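Local coordinates for GrgF (Penicillium sp. sh18, PDB 6LZH), which acts as a polyketide transferase in gregatin A biosynthesis, probably joining two polyketide chains through a Claisen condensation on an alpha/beta hydrolase scaffold, at residues 233-237 with 248-252. Numbering follows the deposited sequence.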
# COMPACT_ATOMS: atom_id res chain seq x y z
N MET A 233 -4.05 -13.84 -18.32
CA MET A 233 -4.91 -15.00 -18.30
C MET A 233 -5.30 -15.33 -16.87
O MET A 233 -4.43 -15.41 -15.99
CB MET A 233 -4.22 -16.20 -18.93
CG MET A 233 -5.04 -17.44 -18.81
SD MET A 233 -4.20 -18.80 -19.69
CE MET A 233 -5.41 -20.10 -19.47
N MET A 234 -6.59 -15.55 -16.63
CA MET A 234 -7.02 -16.06 -15.34
C MET A 234 -7.47 -17.50 -15.49
O MET A 234 -8.16 -17.85 -16.45
CB MET A 234 -8.17 -15.24 -14.75
CG MET A 234 -8.39 -15.60 -13.28
SD MET A 234 -9.66 -14.56 -12.55
CE MET A 234 -8.84 -12.96 -12.50
N VAL A 235 -7.09 -18.32 -14.51
CA VAL A 235 -7.44 -19.74 -14.46
C VAL A 235 -8.21 -19.98 -13.18
O VAL A 235 -7.62 -19.98 -12.08
CB VAL A 235 -6.21 -20.64 -14.56
CG1 VAL A 235 -6.63 -22.11 -14.47
CG2 VAL A 235 -5.47 -20.35 -15.86
N THR A 236 -9.52 -20.17 -13.31
CA THR A 236 -10.44 -20.11 -12.18
C THR A 236 -11.12 -21.46 -12.01
O THR A 236 -11.84 -21.90 -12.92
CB THR A 236 -11.47 -19.00 -12.40
OG1 THR A 236 -10.83 -17.71 -12.33
CG2 THR A 236 -12.57 -19.05 -11.35
N PRO A 237 -10.92 -22.15 -10.89
CA PRO A 237 -11.70 -23.37 -10.64
C PRO A 237 -13.17 -23.00 -10.55
O PRO A 237 -13.53 -21.95 -10.01
CB PRO A 237 -11.14 -23.89 -9.31
CG PRO A 237 -9.76 -23.22 -9.16
CD PRO A 237 -9.98 -21.86 -9.79
N GLN A 248 -13.05 -14.21 -8.03
CA GLN A 248 -12.10 -14.28 -9.14
C GLN A 248 -12.72 -13.73 -10.43
O GLN A 248 -12.07 -13.00 -11.18
CB GLN A 248 -11.64 -15.73 -9.37
CG GLN A 248 -10.94 -16.41 -8.17
CD GLN A 248 -10.56 -17.87 -8.45
OE1 GLN A 248 -10.06 -18.19 -9.54
NE2 GLN A 248 -10.80 -18.75 -7.47
N LEU A 249 -13.99 -14.07 -10.70
CA LEU A 249 -14.63 -13.58 -11.92
C LEU A 249 -14.90 -12.09 -11.83
O LEU A 249 -14.82 -11.38 -12.83
CB LEU A 249 -15.93 -14.35 -12.17
CG LEU A 249 -15.68 -15.84 -12.45
CD1 LEU A 249 -16.96 -16.56 -12.86
CD2 LEU A 249 -14.59 -16.00 -13.52
N ASN A 250 -15.18 -11.60 -10.62
CA ASN A 250 -15.30 -10.16 -10.41
C ASN A 250 -14.00 -9.46 -10.79
O ASN A 250 -14.00 -8.45 -11.50
CB ASN A 250 -15.68 -9.89 -8.96
CG ASN A 250 -17.18 -10.11 -8.70
OD1 ASN A 250 -17.97 -10.17 -9.65
ND2 ASN A 250 -17.58 -10.21 -7.43
N CYS A 251 -12.87 -10.02 -10.36
CA CYS A 251 -11.58 -9.45 -10.75
C CYS A 251 -11.41 -9.49 -12.27
O CYS A 251 -11.02 -8.49 -12.89
CB CYS A 251 -10.46 -10.19 -10.03
SG CYS A 251 -8.81 -9.49 -10.31
N PHE A 252 -11.70 -10.64 -12.89
CA PHE A 252 -11.61 -10.73 -14.35
C PHE A 252 -12.49 -9.68 -15.02
O PHE A 252 -12.09 -9.07 -16.01
CB PHE A 252 -12.00 -12.13 -14.84
CG PHE A 252 -11.69 -12.37 -16.30
CD1 PHE A 252 -10.40 -12.70 -16.70
CD2 PHE A 252 -12.68 -12.24 -17.28
CE1 PHE A 252 -10.09 -12.90 -18.03
CE2 PHE A 252 -12.37 -12.46 -18.65
CZ PHE A 252 -11.07 -12.78 -19.01
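Met234 reaches from strand 233-237 to the backbone of helix 248-252, while Thr236 meets the side chain of Gln248; together they illustrate how a beta-alpha-beta crossover seats its helix on its first strand. The two segments run nearly antiparallel, at 160°, with their axes 9.6 Å apart. Met234 buries the largest area. Its chain leaves the strand with CG anti to the backbone N (chi1 -168°) and bends only at the last torsion, which lays the thioether along the helical turn: SD lies 3.2 Å from the carbonyl O of Gln248, and CE packs 4.0 Å from CB of Cys251. Nearer the backbone, CB of Met234 meets the Phe252 ring obliquely at CD1, 3.9 Å away. The carbonyl O of Gln248 near the sulfur already accepts the helical hydrogen bond from Phe252 N. The polar half of the contact is a single bond across the segments, in which Thr236 OG1 donates to Gln248 OE1 over 2.9 Å, the donor tilted 34° from the carbonyl plane. CG2 of Thr236 lies beside the same oxygen, and CD of Pro237 approaches Gln248 OE1 at 3.7 Å. On the other branch of the amide, NE2 bonds to Cys243 O and, weakly, to Asp240 OD2, a carboxylate of the likely Cys-His-Asp triad. A leucine in place of Gln248 would probably leave the Thr236 hydroxyl and the Cys243 carbonyl without their mates and remove the weak bond to Asp240. With OE1 accepting from the strand and NE2 donating to the loop beyond it, the amide's rotation is fixed, so this buried contact ties the strand's end to the loop that carries the probable active-site Asp240, consistent with a second-shell role for Gln248.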